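Local atomic coordinates of clavulanic acid biosynthesis oligopeptide binding protein 2 (Streptomyces clavuligerus, PDB entry 2WOL), a protein that probably binds oligopeptides as a solute-binding protein of family 5 and belongs to the clavulanic acid biosynthesis pathway. Residues F306-P311 with A521-L526; Q326-K331 with D376-E381. All blocks are in the same frame, centred on the assembly; numbering follows the deposited sequence.

Contact 1: residues F306-P311 with A521-L526; sequences FVAMQP and AVLLPL
F306 meets L523 on one face of an antiparallel strand pair, its ring atom CE1 lying 3.7 Å from L523 CD2. With CG between the backbone N and the carbonyl carbon (chi1 65°), the ring lies aslant to L523, whose methyl approaches it neither squarely over the face nor at the edge. F306 CB rests 3.3 Å from L524 O. V307 and L524, on the opposite face, form the hydrogen-bonded pair of the ladder: V307 N donates to L524 O at 2.9 Å, and L524 N returns a nearly straight bond to V307 O. V307 CG2, beside its own backbone N, reaches L526 CD1 at 4.0 Å; V307 also touches V409 and L526 touches V405, both of helix 401-414. The strands 303-309 and 523-534 are neighbours in the mixed sheet of this periplasmic-binding-protein-type fold; strand 448-453 pairs with the other edge of 303-309, which makes 303-309 an inner strand here. A308, back on the F306 side, faces L523 in a non-hydrogen-bonded pair. Its CB also touches L523 CD2, so that one methyl packs against both F306 and A308. A308 CA makes a bent CA-H...O contact with V522 O. That same oxygen accepts a further backbone bond, from M309 N at 2.8 Å, just before strand 523-534 begins. The M309 chain bends at chi3 (-82°), and its CE comes 3.3 Å from the carbonyl O of A521, the positive-phi residue just after helix 503-520. M309 O is buried with no polar partner. Q310 folds back, NE2 reaching A308 O from above the carbonyl plane and also bonding L446 O. P311 CG meets V522 CG1 at 3.9 Å, the side chains crossing at about a right angle.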
loop_
_atom_site.group_PDB
_atom_site.type_symbol
_atom_site.label_atom_id
_atom_site.label_comp_id
_atom_site.label_asym_id
_atom_site.label_seq_id
_atom_site.Cartn_x
_atom_site.Cartn_y
_atom_site.Cartn_z
ATOM N N PHE A 306 -6.910 -11.169 5.869
ATOM C CA PHE A 306 -7.170 -11.602 7.235
ATOM C C PHE A 306 -8.629 -11.459 7.642
ATOM O O PHE A 306 -9.427 -10.839 6.941
ATOM C CB PHE A 306 -6.245 -10.878 8.238
ATOM C CG PHE A 306 -6.471 -9.388 8.341
ATOM C CD1 PHE A 306 -7.266 -8.862 9.357
ATOM C CD2 PHE A 306 -5.859 -8.511 7.447
ATOM C CE1 PHE A 306 -7.462 -7.489 9.474
ATOM C CE2 PHE A 306 -6.049 -7.135 7.556
ATOM C CZ PHE A 306 -6.857 -6.624 8.571
ATOM N N VAL A 307 -8.964 -12.067 8.777
ATOM C CA VAL A 307 -10.264 -11.893 9.406
ATOM C C VAL A 307 -10.043 -11.189 10.743
ATOM O O VAL A 307 -9.195 -11.603 11.545
ATOM C CB VAL A 307 -10.986 -13.250 9.614
ATOM C CG1 VAL A 307 -12.277 -13.069 10.416
ATOM C CG2 VAL A 307 -11.279 -13.913 8.268
ATOM N N ALA A 308 -10.791 -10.114 10.965
ATOM C CA ALA A 308 -10.734 -9.382 12.222
ATOM C C ALA A 308 -11.912 -9.762 13.101
ATOM O O ALA A 308 -13.018 -9.951 12.608
ATOM C CB ALA A 308 -10.734 -7.881 11.958
ATOM N N MET A 309 -11.656 -9.881 14.401
ATOM C CA MET A 309 -12.706 -10.122 15.387
ATOM C C MET A 309 -12.824 -8.937 16.344
ATOM O O MET A 309 -11.819 -8.397 16.806
ATOM C CB MET A 309 -12.455 -11.425 16.138
ATOM C CG MET A 309 -12.853 -12.646 15.328
ATOM S SD MET A 309 -12.411 -14.203 16.106
ATOM C CE MET A 309 -10.686 -14.353 15.650
ATOM N N GLN A 310 -14.067 -8.546 16.622
ATOM C CA GLN A 310 -14.373 -7.280 17.285
ATOM C C GLN A 310 -14.839 -7.481 18.726
ATOM O O GLN A 310 -15.972 -7.903 18.941
ATOM C CB GLN A 310 -15.458 -6.538 16.494
ATOM C CG GLN A 310 -14.993 -5.862 15.202
ATOM C CD GLN A 310 -14.267 -6.803 14.264
ATOM O OE1 GLN A 310 -13.045 -6.755 14.160
ATOM N NE2 GLN A 310 -15.013 -7.682 13.601
ATOM N N PRO A 311 -13.967 -7.191 19.715
ATOM C CA PRO A 311 -14.370 -7.312 21.124
ATOM C C PRO A 311 -15.615 -6.509 21.520
ATOM O O PRO A 311 -16.281 -6.864 22.497
ATOM C CB PRO A 311 -13.137 -6.809 21.880
ATOM C CG PRO A 311 -12.006 -7.145 20.966
ATOM C CD PRO A 311 -12.550 -6.797 19.606
ATOM N N ALA A 521 -5.558 -12.387 19.881
ATOM C CA ALA A 521 -6.331 -13.223 18.947
ATOM C C ALA A 521 -7.416 -12.463 18.160
ATOM O O ALA A 521 -8.349 -13.067 17.625
ATOM C CB ALA A 521 -6.913 -14.459 19.665
ATOM N N VAL A 522 -7.272 -11.143 18.077
ATOM C CA VAL A 522 -8.240 -10.307 17.358
ATOM C C VAL A 522 -8.069 -10.345 15.835
ATOM O O VAL A 522 -9.000 -10.016 15.104
ATOM C CB VAL A 522 -8.245 -8.840 17.858
ATOM C CG1 VAL A 522 -8.833 -8.755 19.267
ATOM C CG2 VAL A 522 -6.844 -8.238 17.822
ATOM N N LEU A 523 -6.890 -10.757 15.368
ATOM C CA LEU A 523 -6.633 -10.882 13.932
ATOM C C LEU A 523 -6.262 -12.316 13.578
ATOM O O LEU A 523 -5.338 -12.882 14.166
ATOM C CB LEU A 523 -5.516 -9.929 13.485
ATOM C CG LEU A 523 -5.705 -8.426 13.743
ATOM C CD1 LEU A 523 -4.514 -7.638 13.223
ATOM C CD2 LEU A 523 -6.997 -7.914 13.120
ATOM N N LEU A 524 -6.996 -12.882 12.623
ATOM C CA LEU A 524 -6.723 -14.210 12.085
ATOM C C LEU A 524 -6.083 -14.064 10.705
ATOM O O LEU A 524 -6.772 -13.754 9.729
ATOM C CB LEU A 524 -8.014 -15.034 11.997
ATOM C CG LEU A 524 -8.021 -16.340 11.189
ATOM C CD1 LEU A 524 -6.972 -17.344 11.682
ATOM C CD2 LEU A 524 -9.405 -16.967 11.221
ATOM N N PRO A 525 -4.757 -14.278 10.622
ATOM C CA PRO A 525 -4.049 -14.178 9.350
ATOM C C PRO A 525 -4.423 -15.347 8.455
ATOM O O PRO A 525 -4.513 -16.480 8.930
ATOM C CB PRO A 525 -2.567 -14.277 9.743
ATOM C CG PRO A 525 -2.515 -14.319 11.223
ATOM C CD PRO A 525 -3.867 -14.651 11.733
ATOM N N LEU A 526 -4.649 -15.070 7.174
ATOM C CA LEU A 526 -4.969 -16.129 6.216
ATOM C C LEU A 526 -3.820 -16.360 5.242
ATOM O O LEU A 526 -3.132 -17.382 5.315
ATOM C CB LEU A 526 -6.275 -15.828 5.470
ATOM C CG LEU A 526 -7.525 -15.640 6.340
ATOM C CD1 LEU A 526 -8.733 -15.323 5.478
ATOM C CD2 LEU A 526 -7.791 -16.871 7.195
#

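Contact 2: residues Q326-K331 with D376-E381; sequences QYAADK and DAARAE
The end of helix 319-327 packs on helix 375-384 through Y327 and A328 against A377, A378 and E381, in a partly buried contact near the outer end of its lobe, about 31 Å from the centre of the chain. No direct hydrogen bond joins the two segments. The main element is a CH-pi contact: the A377 methyl stands over the middle of the Y327 ring, with CB 3.6 Å from the ring centroid and 11° off the ring normal. Y327 CG, beside its own backbone N and anti to the carbonyl carbon (chi1 -78°), carries the ring to this place against the A377 methyl. Y327 CB touches A378 CB at 3.8 Å. A378 CB meets A328 CB at the same separation, so one small methyl fits against two successive residues of the facing segment. A377, A378 and E381 span little more than one turn of helix, the first and last joined by the i to i+4 backbone bond from E381 N to A377 O. E381 comes up along the CD1-CE1 edge of the ring. Its chain bends at chi2 (-69°), its CG packs near CD1 and CE1 of Y327, and OE2 approaches CE1 at the ring edge, 3.6 Å away. A water in the ring plane joins the polar ends, lying 2.6 Å from Y327 OH and donating to E381 OE2 at 2.8 Å. Y365 meets the Y327 ring edge-to-face. Beyond A328 the chain turns into helix 331-337, where D330 is the N-cap: its OD1 accepts from L333 N, while OD2 forms a salt bridge with R372.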
loop_
_atom_site.group_PDB
_atom_site.type_symbol
_atom_site.label_atom_id
_atom_site.label_comp_id
_atom_site.label_asym_id
_atom_site.label_seq_id
_atom_site.Cartn_x
_atom_site.Cartn_y
_atom_site.Cartn_z
ATOM N N GLN A 326 -9.677 -19.056 15.791
ATOM C CA GLN A 326 -8.355 -19.259 15.197
ATOM C C GLN A 326 -8.059 -20.752 15.022
ATOM O O GLN A 326 -7.636 -21.176 13.952
ATOM C CB GLN A 326 -7.263 -18.591 16.033
ATOM C CG GLN A 326 -7.499 -17.105 16.339
ATOM C CD GLN A 326 -6.595 -16.152 15.573
ATOM O OE1 GLN A 326 -5.710 -16.562 14.814
ATOM N NE2 GLN A 326 -6.795 -14.860 15.800
ATOM N N TYR A 327 -8.304 -21.548 16.062
ATOM C CA TYR A 327 -8.048 -22.990 15.998
ATOM C C TYR A 327 -8.927 -23.712 14.981
ATOM O O TYR A 327 -8.485 -24.681 14.360
ATOM C CB TYR A 327 -8.247 -23.640 17.367
ATOM C CG TYR A 327 -7.113 -23.442 18.344
ATOM C CD1 TYR A 327 -7.328 -22.800 19.563
ATOM C CD2 TYR A 327 -5.833 -23.919 18.066
ATOM C CE1 TYR A 327 -6.300 -22.622 20.473
ATOM C CE2 TYR A 327 -4.792 -23.746 18.973
ATOM C CZ TYR A 327 -5.032 -23.097 20.179
ATOM O OH TYR A 327 -4.011 -22.918 21.089
ATOM N N ALA A 328 -10.172 -23.254 14.828
ATOM C CA ALA A 328 -11.143 -23.920 13.952
ATOM C C ALA A 328 -11.097 -23.447 12.499
ATOM O O ALA A 328 -11.889 -23.892 11.672
ATOM C CB ALA A 328 -12.555 -23.785 14.517
ATOM N N ALA A 329 -10.165 -22.552 12.192
ATOM C CA ALA A 329 -9.984 -22.077 10.827
ATOM C C ALA A 329 -9.368 -23.178 9.972
ATOM O O ALA A 329 -8.308 -23.713 10.300
ATOM C CB ALA A 329 -9.100 -20.829 10.811
ATOM N N ASP A 330 -10.052 -23.535 8.888
ATOM C CA ASP A 330 -9.488 -24.465 7.916
ATOM C C ASP A 330 -8.670 -23.637 6.935
ATOM O O ASP A 330 -9.210 -23.081 5.981
ATOM C CB ASP A 330 -10.602 -25.243 7.204
ATOM C CG ASP A 330 -10.071 -26.290 6.228
ATOM O OD1 ASP A 330 -8.920 -26.167 5.765
ATOM O OD2 ASP A 330 -10.823 -27.239 5.922
ATOM N N LYS A 331 -7.366 -23.548 7.189
ATOM C CA LYS A 331 -6.486 -22.656 6.427
ATOM C C LYS A 331 -6.384 -23.053 4.957
ATOM O O LYS A 331 -6.181 -22.202 4.089
ATOM C CB LYS A 331 -5.087 -22.604 7.051
ATOM C CG LYS A 331 -5.009 -22.130 8.520
ATOM C CD LYS A 331 -5.533 -20.703 8.757
ATOM C CE LYS A 331 -4.745 -19.637 7.994
ATOM N NZ LYS A 331 -3.327 -19.486 8.447
ATOM N N ASP A 376 -10.238 -30.066 18.494
ATOM C CA ASP A 376 -10.118 -30.346 19.927
ATOM C C ASP A 376 -9.734 -29.078 20.689
ATOM O O ASP A 376 -10.344 -28.749 21.710
ATOM C CB ASP A 376 -9.089 -31.447 20.195
ATOM C CG ASP A 376 -9.596 -32.834 19.832
ATOM O OD1 ASP A 376 -10.819 -33.015 19.635
ATOM O OD2 ASP A 376 -8.756 -33.757 19.765
ATOM N N ALA A 377 -8.732 -28.358 20.185
ATOM C CA ALA A 377 -8.288 -27.123 20.827
ATOM C C ALA A 377 -9.381 -26.061 20.788
ATOM O O ALA A 377 -9.601 -25.362 21.776
ATOM C CB ALA A 377 -7.018 -26.605 20.179
ATOM N N ALA A 378 -10.065 -25.952 19.648
ATOM C CA ALA A 378 -11.166 -24.994 19.482
ATOM C C ALA A 378 -12.297 -25.253 20.475
ATOM O O ALA A 378 -12.823 -24.316 21.083
ATOM C CB ALA A 378 -11.697 -25.019 18.052
ATOM N N ARG A 379 -12.664 -26.524 20.641
ATOM C CA ARG A 379 -13.740 -26.891 21.568
ATOM C C ARG A 379 -13.364 -26.597 23.014
ATOM O O ARG A 379 -14.207 -26.180 23.810
ATOM C CB ARG A 379 -14.155 -28.357 21.389
ATOM C CG ARG A 379 -14.994 -28.589 20.139
ATOM C CD ARG A 379 -15.343 -30.048 19.927
ATOM N NE ARG A 379 -15.891 -30.248 18.585
ATOM C CZ ARG A 379 -15.324 -30.990 17.636
ATOM N NH1 ARG A 379 -14.193 -31.643 17.874
ATOM N NH2 ARG A 379 -15.908 -31.093 16.449
ATOM N N ALA A 380 -12.091 -26.802 23.347
ATOM C CA ALA A 380 -11.598 -26.479 24.680
ATOM C C ALA A 380 -11.673 -24.975 24.940
ATOM O O ALA A 380 -12.044 -24.550 26.033
ATOM C CB ALA A 380 -10.180 -26.991 24.865
ATOM N N GLU A 381 -11.338 -24.172 23.927
ATOM C CA GLU A 381 -11.448 -22.716 24.025
ATOM C C GLU A 381 -12.905 -22.290 24.204
ATOM O O GLU A 381 -13.209 -21.428 25.034
ATOM C CB GLU A 381 -10.837 -22.025 22.798
ATOM C CG GLU A 381 -9.326 -22.216 22.624
ATOM C CD GLU A 381 -8.474 -21.499 23.664
ATOM O OE1 GLU A 381 -8.947 -20.508 24.272
ATOM O OE2 GLU A 381 -7.314 -21.932 23.860
HETATM O O HOH W 1 -4.661 -21.467 23.129
#

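The centres of contact 1 and contact 2 lie about 14 Å apart, on the same side of the chain's centre. Along the chain strand 303-309 comes first, then helix 319-327 and helix 375-384, with strand 523-534 far downstream; contact 2 is therefore a shorter-range pairing, 44 residues between its segments, made within the 209-residue excursion that contact 1 closes. The two meet at Q326, whose NE2 lies 3.0 Å from both A521 O and L523 O in probable hydrogen bonds. K331 NZ also approaches P525 O, a weak bond. Helix 319-327 thus has the sheet on one side and helix 375-384 on another.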